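PDB 2JL4: maleylpyruvate isomerase from Ralstonia sp., which catalyses the glutathione-dependent isomerisation of maleylpyruvate to fumarylpyruvate, a step in the bacterial degradation of naphthalene. Local coordinates for residues A[10-15]-A[52-57]; A[111-116]-A[128-133]. One frame throughout, in Å; residues are numbered along the deposited sequence.

Contact 1 of 2, residues A[10-15]-A[52-57]; sequences SGTSHR and LVPALD. With GSH (glutathione), chain C.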
# COMPACT_ATOMS: atom_id res chain seq x y z
N SER A 10 -5.88 5.61 15.06
CA SER A 10 -5.45 4.83 13.89
C SER A 10 -5.61 5.63 12.58
O SER A 10 -6.70 6.09 12.26
CB SER A 10 -6.21 3.51 13.81
OG SER A 10 -6.05 2.90 12.53
N GLY A 11 -4.50 5.78 11.86
CA GLY A 11 -4.48 6.52 10.59
C GLY A 11 -5.34 5.90 9.49
O GLY A 11 -6.05 6.62 8.77
N THR A 12 -5.29 4.57 9.37
CA THR A 12 -6.12 3.82 8.44
C THR A 12 -7.61 3.87 8.84
O THR A 12 -8.47 4.02 7.97
CB THR A 12 -5.66 2.35 8.30
OG1 THR A 12 -5.64 1.73 9.59
CG2 THR A 12 -4.24 2.27 7.67
N SER A 13 -7.90 3.76 10.14
CA SER A 13 -9.27 3.96 10.64
C SER A 13 -9.83 5.33 10.22
O SER A 13 -10.96 5.45 9.72
CB SER A 13 -9.32 3.86 12.16
OG SER A 13 -8.95 2.57 12.63
N HIS A 14 -9.02 6.36 10.46
CA HIS A 14 -9.33 7.74 10.11
C HIS A 14 -9.56 7.87 8.60
O HIS A 14 -10.51 8.52 8.17
CB HIS A 14 -8.18 8.64 10.59
CG HIS A 14 -8.42 10.11 10.39
ND1 HIS A 14 -7.44 11.05 10.64
CD2 HIS A 14 -9.51 10.80 9.98
CE1 HIS A 14 -7.93 12.26 10.40
NE2 HIS A 14 -9.17 12.13 9.99
N ARG A 15 -8.69 7.25 7.82
CA ARG A 15 -8.82 7.20 6.37
C ARG A 15 -10.20 6.66 5.95
O ARG A 15 -10.91 7.27 5.14
CB ARG A 15 -7.69 6.34 5.80
CG ARG A 15 -7.62 6.24 4.28
CD ARG A 15 -6.67 5.11 3.88
NE ARG A 15 -5.32 5.27 4.41
CZ ARG A 15 -4.40 4.31 4.46
NH1 ARG A 15 -4.66 3.07 4.02
NH2 ARG A 15 -3.19 4.58 4.95
N LEU A 52 -5.41 -6.43 12.27
CA LEU A 52 -5.19 -4.98 12.19
C LEU A 52 -6.53 -4.27 12.06
O LEU A 52 -7.54 -4.88 11.71
CB LEU A 52 -4.26 -4.62 11.01
CG LEU A 52 -2.82 -5.15 10.92
CD1 LEU A 52 -2.17 -4.81 9.54
CD2 LEU A 52 -1.94 -4.67 12.07
N VAL A 53 -6.57 -2.97 12.37
CA VAL A 53 -7.75 -2.18 12.09
C VAL A 53 -7.49 -1.34 10.83
O VAL A 53 -6.34 -1.05 10.51
CB VAL A 53 -8.22 -1.32 13.29
CG1 VAL A 53 -8.67 -2.22 14.46
CG2 VAL A 53 -7.16 -0.31 13.72
N PRO A 54 -8.56 -0.94 10.12
CA PRO A 54 -9.96 -1.20 10.41
C PRO A 54 -10.48 -2.49 9.77
O PRO A 54 -9.84 -3.06 8.89
CB PRO A 54 -10.65 0.01 9.79
CG PRO A 54 -9.79 0.34 8.58
CD PRO A 54 -8.39 -0.13 8.90
N ALA A 55 -11.64 -2.95 10.25
CA ALA A 55 -12.39 -4.02 9.59
C ALA A 55 -13.83 -3.54 9.48
O ALA A 55 -14.35 -2.94 10.43
CB ALA A 55 -12.32 -5.31 10.38
N LEU A 56 -14.46 -3.79 8.33
CA LEU A 56 -15.85 -3.37 8.09
C LEU A 56 -16.82 -4.55 7.93
O LEU A 56 -16.78 -5.28 6.92
CB LEU A 56 -15.96 -2.41 6.90
CG LEU A 56 -17.31 -1.70 6.69
CD1 LEU A 56 -17.64 -0.70 7.82
CD2 LEU A 56 -17.38 -1.01 5.31
N ASP A 57 -17.67 -4.74 8.93
CA ASP A 57 -18.78 -5.67 8.81
C ASP A 57 -19.91 -4.98 8.06
O ASP A 57 -20.47 -4.00 8.55
CB ASP A 57 -19.24 -6.13 10.19
CG ASP A 57 -20.22 -7.30 10.14
OD1 ASP A 57 -20.61 -7.73 9.03
OD2 ASP A 57 -20.61 -7.78 11.22
N1 GSH C . -3.12 -2.02 4.90
CA1 GSH C . -3.89 -2.04 6.13
C1 GSH C . -5.16 -1.25 5.93
O11 GSH C . -5.06 -0.14 5.38
O12 GSH C . -6.26 -1.72 6.32
CB1 GSH C . -3.06 -1.45 7.27
CG1 GSH C . -3.81 -1.57 8.59
CD1 GSH C . -2.93 -1.17 9.76
OE1 GSH C . -1.72 -1.29 9.69
N2 GSH C . -3.58 -0.70 10.83
CA2 GSH C . -2.91 -0.28 12.06
C2 GSH C . -2.96 -1.34 13.13
O2 GSH C . -3.94 -2.05 13.28
CB2 GSH C . -3.57 1.00 12.58
SG2 GSH C . -3.23 2.46 11.56
N3 GSH C . -1.90 -1.45 13.92
CA3 GSH C . -1.84 -2.43 14.98
C3 GSH C . -0.43 -2.88 15.23
O31 GSH C . 0.51 -2.37 14.58
O32 GSH C . -0.25 -3.77 16.09
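Thr-12 and Val-53 meet at the glutathione site, where OG1 of Thr-12 lies 3.0 Å from the carbonyl O of Val-53 and may give it its proton; OG of Ser-10 is a second possible acceptor. The peptide after Val-53 is cis, the cis-proline of the thioredoxin-like fold. Just before this cis bond, Val-53 offers both backbone polar groups to glutathione, N donating to O2 (2.9 Å, 163° at the hydrogen) and O accepting from N2 at 2.8 Å, an antiparallel, strand-like pairing with the cysteinyl unit.

This pairing brings the thiol to the start of the helix, with SG2 3.0 Å from OG of Ser-10 and 3.2 Å from OG1 of Thr-12. The backbone N of Gly-11, in the first turn of helix 11-22, is also close to the sulfur.

Further out, Ser-10 occupies the N-cap, its OG held anti to the backbone N (chi1 166°) and donating to OG of Ser-13 at 2.9 Å. The CG2 methyl of Val-53 packs against both serine hydroxyls, while CD of Pro-54 approaches OG1 of Thr-12 to 3.4 Å.

OG of Ser-13 is also hydrogen-bonded to the backbone N of Phe-7, just past strand 3-6. The contact joins the start of helix 11-22 to the loop entering strand 55-57, with Leu-4 and Asn-6 of strand 3-6 and Ser-66 of helix 66-76 packed round Pro-54.

Contact 2 of 2, residues A[111-116]-A[128-133]; sequences RILEYL and NAWCGT. With GSH (glutathione), chain C.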
# COMPACT_ATOMS: atom_id res chain seq x y z
N ARG A 111 3.19 -1.83 15.47
CA ARG A 111 3.93 -3.08 15.54
C ARG A 111 5.40 -2.87 15.19
O ARG A 111 6.28 -3.47 15.81
CB ARG A 111 3.30 -4.14 14.63
CG ARG A 111 3.35 -3.79 13.13
CD ARG A 111 2.41 -4.62 12.28
NE ARG A 111 2.64 -4.31 10.88
CZ ARG A 111 2.79 -5.20 9.90
NH1 ARG A 111 2.65 -6.51 10.14
NH2 ARG A 111 3.03 -4.77 8.67
N ILE A 112 5.64 -1.99 14.21
CA ILE A 112 6.99 -1.66 13.75
C ILE A 112 7.76 -0.90 14.83
O ILE A 112 8.91 -1.22 15.13
CB ILE A 112 6.97 -0.78 12.45
CG1 ILE A 112 6.07 -1.37 11.34
CG2 ILE A 112 8.40 -0.50 11.94
CD1 ILE A 112 6.35 -2.82 10.91
N LEU A 113 7.12 0.11 15.42
CA LEU A 113 7.76 0.93 16.45
C LEU A 113 8.07 0.07 17.68
O LEU A 113 9.11 0.23 18.32
CB LEU A 113 6.88 2.14 16.81
CG LEU A 113 6.44 3.01 15.63
CD1 LEU A 113 5.67 4.23 16.13
CD2 LEU A 113 7.62 3.46 14.74
N GLU A 114 7.15 -0.85 17.97
CA GLU A 114 7.34 -1.83 19.04
C GLU A 114 8.54 -2.72 18.78
O GLU A 114 9.31 -3.01 19.70
CB GLU A 114 6.07 -2.67 19.21
CG GLU A 114 4.99 -1.96 19.99
CD GLU A 114 5.41 -1.72 21.42
OE1 GLU A 114 5.47 -2.70 22.19
OE2 GLU A 114 5.68 -0.55 21.78
N TYR A 115 8.69 -3.15 17.53
CA TYR A 115 9.87 -3.93 17.12
C TYR A 115 11.15 -3.12 17.34
O TYR A 115 12.11 -3.63 17.91
CB TYR A 115 9.72 -4.43 15.68
CG TYR A 115 10.64 -5.56 15.31
CD1 TYR A 115 10.17 -6.87 15.19
CD2 TYR A 115 12.00 -5.34 15.07
CE1 TYR A 115 11.02 -7.91 14.83
CE2 TYR A 115 12.85 -6.37 14.71
CZ TYR A 115 12.36 -7.65 14.59
OH TYR A 115 13.23 -8.64 14.23
N LEU A 116 11.16 -1.86 16.91
CA LEU A 116 12.31 -0.96 17.14
C LEU A 116 12.65 -0.80 18.63
O LEU A 116 13.83 -0.82 19.02
CB LEU A 116 12.09 0.43 16.51
CG LEU A 116 11.77 0.48 15.01
CD1 LEU A 116 11.39 1.89 14.59
CD2 LEU A 116 12.89 -0.05 14.12
N ASN A 128 10.65 8.91 17.05
CA ASN A 128 10.19 10.11 16.34
C ASN A 128 11.06 10.43 15.13
O ASN A 128 10.55 10.90 14.11
CB ASN A 128 10.08 11.31 17.26
CG ASN A 128 8.94 11.19 18.26
OD1 ASN A 128 8.24 10.18 18.31
ND2 ASN A 128 8.76 12.22 19.07
N ALA A 129 12.36 10.18 15.24
CA ALA A 129 13.29 10.43 14.13
C ALA A 129 13.01 9.49 12.95
O ALA A 129 13.09 9.91 11.80
CB ALA A 129 14.75 10.33 14.60
N TRP A 130 12.70 8.23 13.28
CA TRP A 130 12.25 7.22 12.32
C TRP A 130 10.98 7.67 11.58
O TRP A 130 10.96 7.74 10.35
CB TRP A 130 11.99 5.92 13.08
CG TRP A 130 11.33 4.79 12.31
CD1 TRP A 130 9.99 4.56 12.17
CD2 TRP A 130 11.99 3.71 11.64
NE1 TRP A 130 9.77 3.42 11.44
CE2 TRP A 130 10.98 2.87 11.10
CE3 TRP A 130 13.33 3.36 11.44
CZ2 TRP A 130 11.27 1.71 10.37
CZ3 TRP A 130 13.62 2.21 10.71
CH2 TRP A 130 12.59 1.40 10.18
N CYS A 131 9.93 7.98 12.34
CA CYS A 131 8.64 8.32 11.76
C CYS A 131 8.74 9.54 10.85
O CYS A 131 8.17 9.54 9.76
CB CYS A 131 7.58 8.53 12.85
SG CYS A 131 7.15 7.03 13.75
N GLY A 132 9.47 10.56 11.30
CA GLY A 132 9.70 11.76 10.50
C GLY A 132 10.47 11.52 9.21
O GLY A 132 10.28 12.24 8.21
N THR A 133 11.34 10.52 9.23
CA THR A 133 12.14 10.19 8.06
C THR A 133 11.26 9.76 6.89
O THR A 133 11.41 10.27 5.78
CB THR A 133 13.18 9.10 8.38
OG1 THR A 133 14.09 9.59 9.37
CG2 THR A 133 13.97 8.71 7.13
N1 GSH C . -3.12 -2.02 4.90
CA1 GSH C . -3.89 -2.04 6.13
C1 GSH C . -5.16 -1.25 5.93
O11 GSH C . -5.06 -0.14 5.38
O12 GSH C . -6.26 -1.72 6.32
CB1 GSH C . -3.06 -1.45 7.27
CG1 GSH C . -3.81 -1.57 8.59
CD1 GSH C . -2.93 -1.17 9.76
OE1 GSH C . -1.72 -1.29 9.69
N2 GSH C . -3.58 -0.70 10.83
CA2 GSH C . -2.91 -0.28 12.06
C2 GSH C . -2.96 -1.34 13.13
O2 GSH C . -3.94 -2.05 13.28
CB2 GSH C . -3.57 1.00 12.58
SG2 GSH C . -3.23 2.46 11.56
N3 GSH C . -1.90 -1.45 13.92
CA3 GSH C . -1.84 -2.43 14.98
C3 GSH C . -0.43 -2.88 15.23
O31 GSH C . 0.51 -2.37 14.58
O32 GSH C . -0.25 -3.77 16.09
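Leu-116 sets its CD1 methyl squarely over one face of the Trp-130 indole, a CH-pi contact in which the carbon is 3.5 Å from the centroid of the five-membered ring and only 10° off the ring normal. The two side chains cross at about a right angle. Trp-130 reaches this place with CG anti to the backbone N (chi1 172°) and the ring turned nearly perpendicular to the CA-CB-CG plane, which presents a face to the incoming methyl.

Leu-113 and Ile-112 add to the packing around the same indole. From Leu-113, the CD2 branch arrives obliquely and touches CD1 of Trp-130 at 3.7 Å; the same methyl lies 3.7 Å from SG of Cys-131. Ile-112 divides its branches: CG2 meets CZ2 of Trp-130 at 3.9 Å, whereas CG1 carries CD1 away from the tryptophan.

These side chains bridge helices whose axes are 11.4 Å apart at closest approach and run at 138°, broadly antiparallel. The indole also meets Trp-134 of its own helix and Tyr-115 of the second subunit, both edge-to-face, and it touches Ile-112 of the second subunit, which makes this packing part of the dimer interface.

No hydrogen bond crosses between the two segments. The indole N-H, NE1, is satisfied by the carbonyl O of Ile-107, and the polar tie to glutathione is separate, from the backbone N of Arg-111 to O31 at 2.9 Å. Cohesion between the helices here therefore rests on apolar and CH-pi packing.

How the contacts relate
Contacts 1 and 2 lie in different domains of the chain. Contact 1 comes first in sequence, in the thioredoxin-like N-terminal domain, joining helix 11-22 to the approach to strand 55-57; contact 2 follows entirely after it, between helices 110-120 and 124-147 of the helical C-terminal domain. Their centres are 20 Å apart, and their nearest atoms, about 4 Å apart, do not touch. Glutathione meets both: contact 1 holds its cysteinyl part, while in contact 2 the backbone N of Arg-111 binds the glycyl carboxylate. Asp-103 of the second subunit also bonds to glutathione, so cofactor binding draws on both domains and on the dimer.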